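Side-chain contacts in putative tryptophan halogenase (Xanthomonas campestris pv. campestris, PDB 6Y1W), which is a flavin-dependent halogenase that probably uses reduced FAD, oxygen and halide to halogenate an aromatic substrate: residues A[77-82]-A[171-176]; A[125-128]-A[132-135]; A[430-435]-A[440-445]. One frame throughout, in Å; residues are numbered along the deposited sequence.

Interaction 1: A[77-82]-A[171-176]; sequences EAQFMA and ARFLRR
The phenyl ring of Phe173 receives the CA of Phe80 over one face and the amide oxygen of Gln79 at its edge, close to the ring plane. This ring bridges two helices, 77-83 and 167-180, of the flavin-dependent halogenase fold, whose core belongs to the Rossmann-like flavoproteins. Over the face the contact is a CH-pi interaction: Phe80 CA stands 4.2 Å from the centroid of the Phe173 ring, 26° off its normal. Phe80 CB follows on the same face, above the CZ end of the ring, 4.0 Å from Phe173 CZ, which makes the helix backbone itself, more than the Phe80 ring, the surface on which Phe173 rests. With CG of Phe173 anti to the backbone N (chi1 176°), the ring projects straight across the gap between the helices. Gln79 reaches in from the solvent side as an extended chain that crosses the direction of Phe173 at about a right angle. Its amide is turned 61° from the plane of the ring, and no hydrogen bond links 77-82 to 171-176; the oxygen lies beside the C-H rim, probably a weakly favourable electrostatic contact. The Phe80 ring leads away from Phe173 into a buried aromatic cluster, where it meets His70 and Tyr163 edge-to-face. Ile75, just ahead of helix 77-83, touches both Phe80 and Phe173. On the side of helix 167-180 that faces helix 25-39, Leu174 packs against Trp29, Met30 and Ala33. The contact is therefore a small one, with apolar packing over the ring and a polar fringe where Gln79 OE1 lies 3.6 Å from Phe173 CE1 and 3.7 Å from Phe173 CZ.

Interaction 2: A[125-128]-A[132-135]; sequences LKAH and VARD
The end of helix 120-129 is closed by a bond from Val132 back to Ala127, five residues earlier, and by an apolar contact between the same two residues, an arrangement consistent with a Schellman motif. Its polar part is the hydrogen bond from Val132 N to Ala127 O, 2.8 Å long with an N-H...O angle of 160°. In its apolar part Val132 CG2 lies 3.8 Å from Ala127 CB. That methyl sits between the backbone N and the carbonyl carbon of its own residue, the more hindered site, and this places it alongside the helix. The next residue continues the wrapping. The methyl group of Ala133 points at the helix and settles 3.8 Å from Ala127 CB, while also standing 3.5 Å from His128 N and 4.1 Å from His128 CB. Ala133 N comes within 3.5 Å of Ala127 O, but at too poor an angle for a bond, leaving Val132 as the carbonyl's partner from this segment. The ring of His128 leaves the interface and stacks on Trp124. Beyond Ala133 the chain is tied down again, as Arg134 O accepts a bond from Trp124 NE1 and Arg134 N donates to Tyr139 OH. Ala127 is buried not by this loop alone but also by Leu471 and Leu475 of helix 468-486. In chemical terms, one backbone bond satisfies a carbonyl near the helix end, where regular i to i+4 donors run out, and the methyls of Ala127, Val132 (CG2) and Ala133 pack together beside it; across these two segments the closure uses that bond and aliphatic contacts, with no side-chain polar bond.

Interaction 3: A[430-435]-A[440-445]; sequences GRVFHQ and FAENSW. With BUD ((2S,3S)-butane-2,3-diol), chain H.
Val432 meets helix 442-451 with all three of its side-chain carbons. CB lies 4.2 Å from Trp445 CB; CG1 approaches that same Trp445 carbon at 3.9 Å; and CG2 turns toward the first helical turn, 3.6 Å from Glu442 CB. The branch is thereby divided between two residues one turn apart, with CG1 anti to the carbonyl carbon (chi1 -60°). Val432 N is bonded to a MES molecule, probably from the crystallisation liquor. The extended chain of Glu442 brings OE2 to 3.6 Å from Phe433 CA. Farther along, the His434 ring brings CD2 to Phe440 O, which lies in the ring plane at its edge, 3.5 Å away, while His434 NE2 is held by Glu438 O. A bound (2S,3S)-butane-2,3-diol is gripped through its O2: Ala441 N donates a nearly straight bond (3.0 Å, 172°), and Ser444 OG, also bonded to His106 NE2, makes a short one of 2.5 Å in which either oxygen may donate. The diol's O1 lies at the edge of the Phe440 ring, 3.5 Å from CD1. Phe440 packs on Glu347, predicted to bind tryptophan. The arrangement is a helix N-terminus, Ala441 at the N-cap, lining a mostly apolar pocket beside the probable substrate site.

In the fold
Interactions 2 and 3 are neighbours, with centres 19 Å apart and nearest atoms about 4 Å apart; helix 120-129, which carries 125-128, also reaches 430-435 through a hydrogen bond from Gln121 NE2 to Gly430 O. Interaction 1 lies across the centre of the chain from interaction 3, 33 Å away between centres, and 44 Å from interaction 2. In interaction 1 the Phe80 side chain is about 8 Å from that of Ile351, a predicted FAD-binding residue, whereas in interaction 3 the Phe440 side chain is about 9 Å from that of Lys89, the predicted catalytic residue. Interaction 3 also reaches the second subunit, where Arg431 pairs with Asp373 of that chain; interaction 2 is remote from every annotated site.

Interaction 1: A[77-82]-A[171-176]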
loop_
_atom_site.group_PDB
_atom_site.type_symbol
_atom_site.label_atom_id
_atom_site.label_comp_id
_atom_site.label_asym_id
_atom_site.label_seq_id
_atom_site.Cartn_x
_atom_site.Cartn_y
_atom_site.Cartn_z
ATOM N N GLU A 77 -16.345 20.639 -9.543
ATOM C CA GLU A 77 -16.821 20.506 -8.164
ATOM C C GLU A 77 -17.933 21.497 -7.838
ATOM O O GLU A 77 -18.982 21.106 -7.304
ATOM C CB GLU A 77 -15.662 20.681 -7.196
ATOM C CG GLU A 77 -16.128 20.605 -5.759
ATOM C CD GLU A 77 -14.988 20.784 -4.782
ATOM O OE1 GLU A 77 -14.526 21.933 -4.630
ATOM O OE2 GLU A 77 -14.535 19.748 -4.211
ATOM N N ALA A 78 -17.760 22.787 -8.183
ATOM C CA ALA A 78 -18.801 23.751 -7.828
ATOM C C ALA A 78 -20.128 23.444 -8.539
ATOM O O ALA A 78 -21.200 23.598 -7.941
ATOM C CB ALA A 78 -18.325 25.188 -8.115
ATOM N N GLN A 79 -20.081 23.000 -9.803
ATOM C CA GLN A 79 -21.305 22.674 -10.533
ATOM C C GLN A 79 -22.005 21.473 -9.915
ATOM O O GLN A 79 -23.223 21.492 -9.677
ATOM C CB GLN A 79 -20.941 22.419 -11.998
ATOM C CG GLN A 79 -22.002 21.899 -12.908
ATOM C CD GLN A 79 -21.356 21.390 -14.206
ATOM O OE1 GLN A 79 -21.673 20.310 -14.693
ATOM N NE2 GLN A 79 -20.401 22.156 -14.730
ATOM N N PHE A 80 -21.222 20.430 -9.603
ATOM C CA PHE A 80 -21.760 19.252 -8.932
ATOM C C PHE A 80 -22.397 19.622 -7.585
ATOM O O PHE A 80 -23.491 19.157 -7.264
ATOM C CB PHE A 80 -20.617 18.227 -8.764
ATOM C CG PHE A 80 -20.677 17.470 -7.462
ATOM C CD1 PHE A 80 -21.718 16.547 -7.233
ATOM C CD2 PHE A 80 -19.724 17.680 -6.479
ATOM C CE1 PHE A 80 -21.801 15.854 -6.029
ATOM C CE2 PHE A 80 -19.798 16.986 -5.262
ATOM C CZ PHE A 80 -20.833 16.108 -5.037
ATOM N N MET A 81 -21.716 20.457 -6.774
ATOM C CA MET A 81 -22.238 20.778 -5.441
ATOM C C MET A 81 -23.525 21.600 -5.525
ATOM O O MET A 81 -24.498 21.347 -4.795
ATOM C CB MET A 81 -21.175 21.523 -4.637
ATOM C CG MET A 81 -20.014 20.621 -4.211
ATOM S SD MET A 81 -18.884 21.448 -3.077
ATOM C CE MET A 81 -19.881 21.511 -1.547
ATOM N N ALA A 82 -23.549 22.597 -6.409
ATOM C CA ALA A 82 -24.762 23.392 -6.554
ATOM C C ALA A 82 -25.921 22.537 -7.040
ATOM O O ALA A 82 -27.061 22.743 -6.621
ATOM C CB ALA A 82 -24.525 24.526 -7.553
ATOM N N ALA A 171 -27.543 11.305 -8.411
ATOM C CA ALA A 171 -27.833 10.337 -9.469
ATOM C C ALA A 171 -28.395 11.007 -10.720
ATOM O O ALA A 171 -28.094 10.575 -11.835
ATOM C CB ALA A 171 -28.808 9.256 -8.955
ATOM N N ARG A 172 -29.258 12.024 -10.560
ATOM C CA ARG A 172 -29.816 12.697 -11.731
ATOM C C ARG A 172 -28.738 13.485 -12.471
ATOM O O ARG A 172 -28.714 13.487 -13.713
ATOM C CB ARG A 172 -30.975 13.613 -11.314
ATOM C CG ARG A 172 -31.794 14.150 -12.505
ATOM C CD ARG A 172 -32.598 13.005 -13.151
ATOM N NE ARG A 172 -33.220 13.378 -14.428
ATOM C CZ ARG A 172 -32.556 13.544 -15.566
ATOM N NH1 ARG A 172 -31.247 13.378 -15.588
ATOM N NH2 ARG A 172 -33.199 13.877 -16.684
ATOM N N PHE A 173 -27.813 14.102 -11.725
ATOM C CA PHE A 173 -26.674 14.805 -12.311
ATOM C C PHE A 173 -25.805 13.840 -13.105
ATOM O O PHE A 173 -25.416 14.126 -14.247
ATOM C CB PHE A 173 -25.885 15.498 -11.183
ATOM C CG PHE A 173 -24.636 16.180 -11.622
ATOM C CD1 PHE A 173 -24.655 17.529 -12.002
ATOM C CD2 PHE A 173 -23.429 15.526 -11.585
ATOM C CE1 PHE A 173 -23.456 18.172 -12.379
ATOM C CE2 PHE A 173 -22.239 16.165 -11.986
ATOM C CZ PHE A 173 -22.261 17.480 -12.366
ATOM N N LEU A 174 -25.556 12.656 -12.551
ATOM C CA LEU A 174 -24.746 11.678 -13.270
ATOM C C LEU A 174 -25.471 11.097 -14.461
ATOM O O LEU A 174 -24.817 10.680 -15.427
ATOM C CB LEU A 174 -24.318 10.546 -12.343
ATOM C CG LEU A 174 -23.409 10.979 -11.193
ATOM C CD1 LEU A 174 -23.368 9.859 -10.150
ATOM C CD2 LEU A 174 -22.000 11.301 -11.693
ATOM N N ARG A 175 -26.805 11.013 -14.392
ATOM C CA ARG A 175 -27.555 10.548 -15.550
ATOM C C ARG A 175 -27.374 11.513 -16.714
ATOM O O ARG A 175 -27.169 11.093 -17.862
ATOM C CB ARG A 175 -29.043 10.437 -15.220
ATOM C CG ARG A 175 -29.880 10.173 -16.479
ATOM C CD ARG A 175 -31.347 9.865 -16.089
ATOM N NE ARG A 175 -32.195 10.100 -17.249
ATOM C CZ ARG A 175 -33.527 10.133 -17.182
ATOM N NH1 ARG A 175 -34.147 9.910 -16.039
ATOM N NH2 ARG A 175 -34.241 10.373 -18.292
ATOM N N ARG A 176 -27.480 12.811 -16.430
ATOM C CA ARG A 176 -27.275 13.829 -17.465
ATOM C C ARG A 176 -25.878 13.722 -18.058
ATOM O O ARG A 176 -25.692 13.721 -19.283
ATOM C CB ARG A 176 -27.473 15.220 -16.872
ATOM C CG ARG A 176 -28.900 15.586 -16.564
ATOM C CD ARG A 176 -29.002 17.049 -16.072
ATOM N NE ARG A 176 -29.927 17.175 -14.944
ATOM C CZ ARG A 176 -31.250 17.061 -15.055
ATOM N NH1 ARG A 176 -31.801 16.819 -16.239
ATOM N NH2 ARG A 176 -32.025 17.186 -13.981
#

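Interaction 2: A[125-128]-A[132-135]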
loop_
_atom_site.group_PDB
_atom_site.type_symbol
_atom_site.label_atom_id
_atom_site.label_comp_id
_atom_site.label_asym_id
_atom_site.label_seq_id
_atom_site.Cartn_x
_atom_site.Cartn_y
_atom_site.Cartn_z
ATOM N N LEU A 125 1.542 11.360 23.422
ATOM C CA LEU A 125 1.403 10.488 24.590
ATOM C C LEU A 125 2.442 10.825 25.665
ATOM O O LEU A 125 2.119 10.877 26.861
ATOM C CB LEU A 125 1.531 9.023 24.156
ATOM C CG LEU A 125 0.274 8.465 23.454
ATOM C CD1 LEU A 125 0.575 7.191 22.637
ATOM C CD2 LEU A 125 -0.907 8.269 24.432
ATOM N N LYS A 126 3.692 11.042 25.257
ATOM C CA LYS A 126 4.712 11.460 26.211
ATOM C C LYS A 126 4.312 12.786 26.824
ATOM O O LYS A 126 4.396 12.975 28.048
ATOM C CB LYS A 126 6.062 11.574 25.506
ATOM C CG LYS A 126 7.158 12.266 26.294
ATOM C CD LYS A 126 7.862 11.349 27.212
ATOM C CE LYS A 126 9.064 12.064 27.812
ATOM N NZ LYS A 126 9.605 11.077 28.775
ATOM N N ALA A 127 3.839 13.714 25.984
ATOM C CA ALA A 127 3.453 15.021 26.501
ATOM C C ALA A 127 2.299 14.898 27.474
ATOM O O ALA A 127 2.250 15.616 28.474
ATOM C CB ALA A 127 3.087 15.974 25.358
ATOM N N HIS A 128 1.342 14.020 27.180
ATOM C CA HIS A 128 0.247 13.777 28.108
ATOM C C HIS A 128 0.760 13.211 29.439
ATOM O O HIS A 128 0.320 13.637 30.516
ATOM C CB HIS A 128 -0.755 12.829 27.444
ATOM C CG HIS A 128 -2.061 12.728 28.158
ATOM N ND1 HIS A 128 -2.796 11.564 28.198
ATOM C CD2 HIS A 128 -2.778 13.652 28.834
ATOM C CE1 HIS A 128 -3.904 11.771 28.886
ATOM N NE2 HIS A 128 -3.918 13.030 29.281
ATOM N N VAL A 132 1.921 18.185 29.604
ATOM C CA VAL A 132 2.088 19.335 28.728
ATOM C C VAL A 132 1.356 19.146 27.388
ATOM O O VAL A 132 1.684 19.812 26.435
ATOM C CB VAL A 132 3.577 19.690 28.514
ATOM C CG1 VAL A 132 4.257 20.005 29.864
ATOM C CG2 VAL A 132 4.372 18.568 27.794
ATOM N N ALA A 133 0.319 18.300 27.349
ATOM C CA ALA A 133 -0.471 18.072 26.134
ATOM C C ALA A 133 -1.857 18.689 26.293
ATOM O O ALA A 133 -2.485 18.556 27.353
ATOM C CB ALA A 133 -0.644 16.574 25.850
ATOM N N ARG A 134 -2.336 19.345 25.233
ATOM C CA ARG A 134 -3.741 19.714 25.101
ATOM C C ARG A 134 -4.514 18.548 24.505
ATOM O O ARG A 134 -3.944 17.502 24.204
ATOM C CB ARG A 134 -3.870 20.971 24.262
ATOM C CG ARG A 134 -3.058 22.088 24.893
ATOM C CD ARG A 134 -3.199 23.335 24.154
ATOM N NE ARG A 134 -4.589 23.564 23.788
ATOM C CZ ARG A 134 -5.251 24.675 24.085
ATOM N NH1 ARG A 134 -4.635 25.649 24.754
ATOM N NH2 ARG A 134 -6.517 24.809 23.719
ATOM N N ASP A 135 -5.837 18.687 24.390
ATOM C CA ASP A 135 -6.624 17.649 23.726
ATOM C C ASP A 135 -5.992 17.295 22.379
ATOM O O ASP A 135 -5.552 18.172 21.635
ATOM C CB ASP A 135 -8.065 18.116 23.502
ATOM C CG ASP A 135 -8.977 16.984 23.007
ATOM O OD1 ASP A 135 -9.469 16.214 23.854
ATOM O OD2 ASP A 135 -9.186 16.843 21.780
#

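Interaction 3: A[430-435]-A[440-445]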
loop_
_atom_site.group_PDB
_atom_site.type_symbol
_atom_site.label_atom_id
_atom_site.label_comp_id
_atom_site.label_asym_id
_atom_site.label_seq_id
_atom_site.Cartn_x
_atom_site.Cartn_y
_atom_site.Cartn_z
ATOM N N GLY A 430 0.895 2.077 21.519
ATOM C CA GLY A 430 0.481 3.283 20.809
ATOM C C GLY A 430 0.687 3.247 19.313
ATOM O O GLY A 430 0.637 4.291 18.658
ATOM N N ARG A 431 0.886 2.070 18.751
ATOM C CA ARG A 431 1.253 1.928 17.346
ATOM C C ARG A 431 0.062 1.599 16.463
ATOM O O ARG A 431 -0.881 0.914 16.883
ATOM C CB ARG A 431 2.339 0.858 17.193
ATOM C CG ARG A 431 3.595 1.301 17.961
ATOM C CD ARG A 431 4.846 0.501 17.557
ATOM N NE ARG A 431 5.505 -0.081 18.727
ATOM C CZ ARG A 431 6.528 0.460 19.391
ATOM N NH1 ARG A 431 7.024 -0.189 20.434
ATOM N NH2 ARG A 431 7.079 1.621 19.007
ATOM N N VAL A 432 0.114 2.136 15.231
ATOM C CA VAL A 432 -0.864 1.886 14.177
ATOM C C VAL A 432 -0.069 1.731 12.886
ATOM O O VAL A 432 1.025 2.277 12.738
ATOM C CB VAL A 432 -1.910 3.034 14.034
ATOM C CG1 VAL A 432 -2.698 3.204 15.363
ATOM C CG2 VAL A 432 -1.230 4.370 13.705
ATOM N N PHE A 433 -0.635 1.012 11.927
ATOM C CA PHE A 433 -0.016 0.904 10.614
ATOM C C PHE A 433 -1.104 0.986 9.561
ATOM O O PHE A 433 -2.298 0.809 9.848
ATOM C CB PHE A 433 0.773 -0.393 10.471
ATOM C CG PHE A 433 -0.075 -1.628 10.546
ATOM C CD1 PHE A 433 -0.350 -2.230 11.767
ATOM C CD2 PHE A 433 -0.599 -2.197 9.381
ATOM C CE1 PHE A 433 -1.107 -3.376 11.842
ATOM C CE2 PHE A 433 -1.365 -3.325 9.436
ATOM C CZ PHE A 433 -1.632 -3.925 10.666
ATOM N N HIS A 434 -0.698 1.303 8.342
ATOM C CA HIS A 434 -1.617 1.327 7.224
ATOM C C HIS A 434 -1.057 0.354 6.213
ATOM O O HIS A 434 0.148 0.359 5.961
ATOM C CB HIS A 434 -1.755 2.720 6.598
ATOM C CG HIS A 434 -2.462 2.706 5.275
ATOM N ND1 HIS A 434 -1.801 2.526 4.077
ATOM C CD2 HIS A 434 -3.775 2.828 4.963
ATOM C CE1 HIS A 434 -2.676 2.539 3.086
ATOM N NE2 HIS A 434 -3.882 2.714 3.598
ATOM N N GLN A 435 -1.905 -0.516 5.695
ATOM C CA GLN A 435 -1.458 -1.526 4.739
ATOM C C GLN A 435 -2.185 -1.361 3.411
ATOM O O GLN A 435 -3.388 -1.109 3.390
ATOM C CB GLN A 435 -1.664 -2.934 5.283
ATOM C CG GLN A 435 -1.358 -4.023 4.259
ATOM C CD GLN A 435 -0.264 -4.971 4.722
ATOM O OE1 GLN A 435 -0.311 -5.502 5.832
ATOM N NE2 GLN A 435 0.740 -5.168 3.877
ATOM N N PHE A 440 -8.797 3.221 5.736
ATOM C CA PHE A 440 -8.613 4.075 6.900
ATOM C C PHE A 440 -7.123 4.300 7.163
ATOM O O PHE A 440 -6.350 3.345 7.309
ATOM C CB PHE A 440 -9.353 3.480 8.099
ATOM C CG PHE A 440 -10.857 3.563 7.927
ATOM C CD1 PHE A 440 -11.488 4.793 8.016
ATOM C CD2 PHE A 440 -11.620 2.434 7.627
ATOM C CE1 PHE A 440 -12.839 4.893 7.831
ATOM C CE2 PHE A 440 -12.978 2.522 7.434
ATOM C CZ PHE A 440 -13.600 3.754 7.542
ATOM N N ALA A 441 -6.733 5.566 7.181
ATOM C CA ALA A 441 -5.365 5.972 7.394
ATOM C C ALA A 441 -4.970 5.805 8.867
ATOM O O ALA A 441 -5.801 5.588 9.749
ATOM C CB ALA A 441 -5.189 7.430 6.974
ATOM N N GLU A 442 -3.663 5.874 9.117
ATOM C CA GLU A 442 -3.190 5.851 10.500
ATOM C C GLU A 442 -3.904 6.884 11.366
ATOM O O GLU A 442 -4.285 6.576 12.501
ATOM C CB GLU A 442 -1.670 6.051 10.531
ATOM C CG GLU A 442 -0.936 4.822 10.004
ATOM C CD GLU A 442 0.574 4.973 10.003
ATOM O OE1 GLU A 442 1.073 6.010 10.459
ATOM O OE2 GLU A 442 1.264 4.038 9.538
ATOM N N ASN A 443 -4.120 8.108 10.852
ATOM C CA ASN A 443 -4.802 9.143 11.633
ATOM C C ASN A 443 -6.172 8.666 12.120
ATOM O O ASN A 443 -6.615 9.035 13.228
ATOM C CB ASN A 443 -4.979 10.420 10.790
ATOM C CG ASN A 443 -5.665 11.549 11.579
ATOM O OD1 ASN A 443 -5.077 12.089 12.486
ATOM N ND2 ASN A 443 -6.891 11.886 11.223
ATOM N N SER A 444 -6.880 7.917 11.273
ATOM C CA SER A 444 -8.227 7.456 11.607
ATOM C C SER A 444 -8.187 6.441 12.737
ATOM O O SER A 444 -8.945 6.558 13.710
ATOM C CB SER A 444 -8.885 6.822 10.380
ATOM O OG SER A 444 -9.270 7.836 9.461
ATOM N N TRP A 445 -7.305 5.432 12.617
ATOM C CA TRP A 445 -7.137 4.446 13.692
ATOM C C TRP A 445 -6.793 5.140 15.015
ATOM O O TRP A 445 -7.338 4.785 16.078
ATOM C CB TRP A 445 -6.015 3.448 13.334
ATOM C CG TRP A 445 -6.398 2.432 12.320
ATOM C CD1 TRP A 445 -6.025 2.417 10.997
ATOM C CD2 TRP A 445 -7.202 1.256 12.524
ATOM N NE1 TRP A 445 -6.549 1.320 10.376
ATOM C CE2 TRP A 445 -7.290 0.595 11.276
ATOM C CE3 TRP A 445 -7.859 0.710 13.634
ATOM C CZ2 TRP A 445 -8.003 -0.602 11.105
ATOM C CZ3 TRP A 445 -8.582 -0.475 13.465
ATOM C CH2 TRP A 445 -8.645 -1.121 12.206
HETATM C C1 BUD H . -11.944 8.543 4.848
HETATM O O1 BUD H . -11.816 8.182 7.191
HETATM C C2 BUD H . -11.194 7.834 5.977
HETATM O O2 BUD H . -8.950 7.594 6.955
HETATM C C3 BUD H . -9.729 8.282 5.988
HETATM C C4 BUD H . -9.128 8.037 4.598
#